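3-ketosteroid-delta4-5alpha-dehydrogenase (Rhodococcus jostii, PDB 4AT2) uses bound FAD to introduce the delta-4 double bond into 5alpha-3-ketosteroids, a step in bacterial steroid breakdown. Local coordinates at residues Arg453-Val456 / Val460-Val463; Asp302-Asp307 / Cys477-Cys482. All coordinates share one frame; numbering follows the deposited sequence.

Contact 1. Residues Arg453-Val456 / Val460-Val463; sequences RTTV and VLHV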
loop_
_atom_site.group_PDB
_atom_site.type_symbol
_atom_site.label_atom_id
_atom_site.label_comp_id
_atom_site.label_asym_id
_atom_site.label_seq_id
_atom_site.Cartn_x
_atom_site.Cartn_y
_atom_site.Cartn_z
ATOM N N ARG A 453 2.137 1.076 15.325
ATOM C CA ARG A 453 3.521 0.657 15.407
ATOM C C ARG A 453 3.846 0.375 16.881
ATOM O O ARG A 453 3.618 1.232 17.752
ATOM C CB ARG A 453 4.421 1.776 14.861
ATOM C CG ARG A 453 5.907 1.465 14.918
ATOM C CD ARG A 453 6.344 0.565 13.784
ATOM N NE ARG A 453 7.801 0.424 13.749
ATOM C CZ ARG A 453 8.605 1.047 12.883
ATOM N NH1 ARG A 453 8.110 1.862 11.944
ATOM N NH2 ARG A 453 9.919 0.838 12.947
ATOM N N THR A 454 4.368 -0.821 17.150
ATOM C CA THR A 454 4.701 -1.219 18.517
ATOM C C THR A 454 6.107 -1.803 18.602
ATOM O O THR A 454 6.641 -2.332 17.616
ATOM C CB THR A 454 3.734 -2.287 19.081
ATOM O OG1 THR A 454 3.779 -3.454 18.248
ATOM C CG2 THR A 454 2.277 -1.768 19.197
ATOM N N THR A 455 6.686 -1.732 19.798
ATOM C CA THR A 455 7.979 -2.347 20.079
ATOM C C THR A 455 7.806 -3.851 20.291
ATOM O O THR A 455 6.681 -4.354 20.360
ATOM C CB THR A 455 8.603 -1.791 21.363
ATOM O OG1 THR A 455 7.796 -2.189 22.481
ATOM C CG2 THR A 455 8.732 -0.260 21.321
ATOM N N VAL A 456 8.917 -4.581 20.439
ATOM C CA VAL A 456 8.824 -6.016 20.759
ATOM C C VAL A 456 8.237 -6.264 22.150
ATOM O O VAL A 456 7.833 -7.382 22.479
ATOM C CB VAL A 456 10.176 -6.744 20.603
ATOM C CG1 VAL A 456 10.607 -6.706 19.145
ATOM C CG2 VAL A 456 11.243 -6.118 21.500
ATOM N N VAL A 460 3.169 1.051 22.525
ATOM C CA VAL A 460 2.735 1.809 21.350
ATOM C C VAL A 460 3.711 2.957 21.126
ATOM O O VAL A 460 3.985 3.741 22.042
ATOM C CB VAL A 460 1.293 2.345 21.527
ATOM C CG1 VAL A 460 0.915 3.272 20.380
ATOM C CG2 VAL A 460 0.314 1.173 21.605
ATOM N N LEU A 461 4.248 3.055 19.914
ATOM C CA LEU A 461 5.236 4.091 19.615
ATOM C C LEU A 461 4.611 5.374 19.087
ATOM O O LEU A 461 3.769 5.357 18.176
ATOM C CB LEU A 461 6.287 3.571 18.626
ATOM C CG LEU A 461 7.219 2.473 19.161
ATOM C CD1 LEU A 461 7.985 1.866 17.994
ATOM C CD2 LEU A 461 8.183 3.009 20.213
ATOM N N HIS A 462 5.040 6.484 19.672
ATOM C CA HIS A 462 4.769 7.819 19.160
ATOM C C HIS A 462 5.563 8.039 17.895
ATOM O O HIS A 462 6.564 7.336 17.648
ATOM C CB HIS A 462 5.196 8.821 20.238
ATOM C CG HIS A 462 4.708 10.234 20.027
ATOM N ND1 HIS A 462 5.413 11.150 19.331
ATOM C CD2 HIS A 462 3.582 10.888 20.501
ATOM C CE1 HIS A 462 4.757 12.321 19.342
ATOM N NE2 HIS A 462 3.645 12.167 20.068
ATOM N N VAL A 463 5.138 8.997 17.069
ATOM C CA VAL A 463 5.918 9.397 15.884
ATOM C C VAL A 463 7.337 9.891 16.221
ATOM O O VAL A 463 8.223 9.909 15.353
ATOM C CB VAL A 463 5.185 10.412 14.965
ATOM C CG1 VAL A 463 4.001 9.744 14.273
ATOM C CG2 VAL A 463 4.741 11.655 15.735
#
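The flat guanidinium of R453 lies oblique to CD1 of L461, without a close touch; the aliphatic part of the arginine carries the contact, CG of R453 lying 3.7 Å from CD1 of L461. CG stands anti to the backbone N (chi1 179°), which puts this one methylene against the leucine; the chain then bends at chi2 and carries the guanidinium past it. The other leucine branch is pressed harder. CD2 of L461 comes to 3.5 Å from CG2 of T455, a tight carbon pair, and the two side chains meet nearly at a right angle. CD1 thus lies between the R453 methylene and the T455 methyl, while CD2 presses on T455 alone, and L461 contributes more buried surface than any other residue of the two segments. The threonine divides its labour: CG2 packs across the contact, while OG1 is hydrogen-bonded to E459, at the start of strand 459-461. Beneath this apolar patch, L461 N donates to R453 O over 2.9 Å, an almost straight bond (174°) with the donor 20° from the carbonyl plane. It flanks T454 and V460, a non-hydrogen-bonded antiparallel pair whose CA atoms are 4.6 Å apart. Their side chains lead away from the facing segment. The arrangement illustrates a hairpin-like return, in which a single bridge, with this one backbone bond, closes a five-residue excursion after strand 444-452. Around it, V460 packs on L471 and A473 of strand 471-473, at the margin of the parallel sheet, V456 rests on helix 122-130, and R453 touches A272 of the second subunit.

Contact 2. Residues Asp302-Asp307 / Cys477-Cys482; sequences DLAHMD and CTSGVC
S479 sets its hydroxymethyl group over the methyl of A304, with OG of S479 3.8 Å from CB of A304, and the same oxygen reaches the imidazole of H305. There it sits at the ring edge, in the plane, 3.5 Å from CD2 of H305. With chi1 at -175°, OG of S479 points away from the backbone N and beside the carbonyl carbon, out to the ring, while CB of S479 stays 3.6 Å from the carbonyl O of A304. None of these is a hydrogen bond in the usual sense; the CD2-H edge of the imidazole faces the serine oxygen, and the buried surface is modest.

Two successive residues, A304 and H305, both turn their CB toward the facing segment, which a regular strand would not permit. This goes with the left-handed helical conformation of H305 (phi 53°): the chain bends as it leaves strand 303-304, and the histidine joins the alanine in receiving one serine. The CA atoms of A304 and S479 are 5.8 Å apart, the shortest such separation here, and the two small side chains meet at this point. The example shows how a contact between residues far apart in sequence can rest on a single small side chain, a buried serine.

Strand 444-452 joins the two sides, its G451 pairing with A304 and its L452 with C477 and S479 through backbone hydrogen bonds. L303 packs on helix 291-297, M306 on helix 267-273, and V481 and C482 on T490 of helix 490-507; H305 also makes backbone hydrogen bonds to the second subunit.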
loop_
_atom_site.group_PDB
_atom_site.type_symbol
_atom_site.label_atom_id
_atom_site.label_comp_id
_atom_site.label_asym_id
_atom_site.label_seq_id
_atom_site.Cartn_x
_atom_site.Cartn_y
_atom_site.Cartn_z
ATOM N N ASP A 302 2.191 6.262 16.051
ATOM C CA ASP A 302 2.599 5.993 14.683
ATOM C C ASP A 302 1.896 4.741 14.143
ATOM O O ASP A 302 1.334 3.951 14.916
ATOM C CB ASP A 302 4.119 5.818 14.659
ATOM C CG ASP A 302 4.736 6.116 13.299
ATOM O OD1 ASP A 302 4.007 6.522 12.363
ATOM O OD2 ASP A 302 5.972 5.924 13.189
ATOM N N LEU A 303 1.925 4.591 12.816
ATOM C CA LEU A 303 1.282 3.472 12.096
ATOM C C LEU A 303 2.305 2.819 11.203
ATOM O O LEU A 303 3.303 3.444 10.850
ATOM C CB LEU A 303 0.177 4.000 11.166
ATOM C CG LEU A 303 -0.971 4.845 11.728
ATOM C CD1 LEU A 303 -1.945 5.215 10.615
ATOM C CD2 LEU A 303 -1.675 4.086 12.852
ATOM N N ALA A 304 2.042 1.580 10.795
ATOM C CA ALA A 304 2.860 0.945 9.771
ATOM C C ALA A 304 2.019 0.019 8.903
ATOM O O ALA A 304 1.042 -0.581 9.373
ATOM C CB ALA A 304 4.018 0.184 10.397
ATOM N N HIS A 305 2.398 -0.047 7.623
ATOM C CA HIS A 305 1.855 -1.029 6.669
ATOM C C HIS A 305 0.359 -1.030 6.594
ATOM O O HIS A 305 -0.270 -2.083 6.534
ATOM C CB HIS A 305 2.427 -2.425 6.939
ATOM C CG HIS A 305 3.931 -2.441 7.014
ATOM N ND1 HIS A 305 4.712 -2.168 5.940
ATOM C CD2 HIS A 305 4.790 -2.631 8.092
ATOM C CE1 HIS A 305 6.003 -2.215 6.309
ATOM N NE2 HIS A 305 6.054 -2.493 7.626
ATOM N N MET A 306 -0.218 0.169 6.568
ATOM C CA MET A 306 -1.673 0.312 6.577
ATOM C C MET A 306 -2.353 -0.252 5.332
ATOM O O MET A 306 -3.561 -0.491 5.336
ATOM C CB MET A 306 -2.086 1.762 6.837
ATOM C CG MET A 306 -1.739 2.213 8.254
ATOM S SD MET A 306 -2.681 1.356 9.525
ATOM C CE MET A 306 -4.301 2.099 9.344
ATOM N N ASP A 307 -1.555 -0.475 4.289
ATOM C CA ASP A 307 -2.047 -1.058 3.049
ATOM C C ASP A 307 -2.034 -2.590 3.046
ATOM O O ASP A 307 -2.552 -3.188 2.112
ATOM C CB ASP A 307 -1.183 -0.571 1.893
ATOM C CG ASP A 307 0.271 -0.961 2.064
ATOM O OD1 ASP A 307 0.880 -0.646 3.112
ATOM O OD2 ASP A 307 0.820 -1.581 1.149
ATOM N N CYS A 477 -5.056 -4.591 15.958
ATOM C CA CYS A 477 -4.956 -3.132 16.007
ATOM C C CYS A 477 -3.512 -2.671 15.805
ATOM O O CYS A 477 -3.250 -1.470 15.734
ATOM C CB CYS A 477 -5.561 -2.549 17.288
ATOM S SG CYS A 477 -4.682 -2.882 18.835
ATOM N N THR A 478 -2.586 -3.626 15.684
ATOM C CA THR A 478 -1.166 -3.305 15.487
ATOM C C THR A 478 -0.644 -3.865 14.175
ATOM O O THR A 478 -1.195 -4.835 13.635
ATOM C CB THR A 478 -0.270 -3.866 16.617
ATOM O OG1 THR A 478 -0.120 -5.287 16.472
ATOM C CG2 THR A 478 -0.858 -3.540 17.982
ATOM N N SER A 479 0.434 -3.259 13.677
ATOM C CA SER A 479 1.229 -3.884 12.621
ATOM C C SER A 479 2.089 -4.955 13.291
ATOM O O SER A 479 2.921 -4.644 14.144
ATOM C CB SER A 479 2.100 -2.825 11.938
ATOM O OG SER A 479 2.806 -3.353 10.829
ATOM N N GLY A 480 1.860 -6.218 12.930
ATOM C CA GLY A 480 2.540 -7.355 13.582
ATOM C C GLY A 480 3.657 -7.918 12.725
ATOM O O GLY A 480 4.451 -7.169 12.143
ATOM N N VAL A 481 3.727 -9.242 12.628
ATOM C CA VAL A 481 4.786 -9.825 11.806
ATOM C C VAL A 481 4.575 -9.567 10.310
ATOM O O VAL A 481 5.546 -9.353 9.595
ATOM C CB VAL A 481 5.047 -11.316 12.123
ATOM C CG1 VAL A 481 5.507 -11.462 13.575
ATOM C CG2 VAL A 481 3.810 -12.172 11.854
ATOM N N CYS A 482 3.327 -9.563 9.843
ATOM C CA CYS A 482 3.068 -9.357 8.408
ATOM C C CYS A 482 3.102 -7.895 7.999
ATOM O O CYS A 482 2.364 -7.076 8.553
ATOM C CB CYS A 482 1.714 -9.944 7.995
ATOM S SG CYS A 482 1.598 -11.725 8.204
#

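Overall arrangement
Followed from the N terminus, the chain first lays down 302-307, whose partner 477-482 arrives only some 170 residues later; contact 2 therefore closes a long loop. Contact 1 closes a short one, 453-456 returning to 460-463, and is nested inside the loop of contact 2. Their centres lie 10 Å apart, and they meet at D302, which bonds to both segments of contact 1: D302 N probably to L461 O (2.8 Å), and D302 O probably from R453 N (3.0 Å). T454 also packs against T478. Together they tie the three-stranded antiparallel sheet to the chain following the parallel sheet's edge strand 471-473, beside the second subunit.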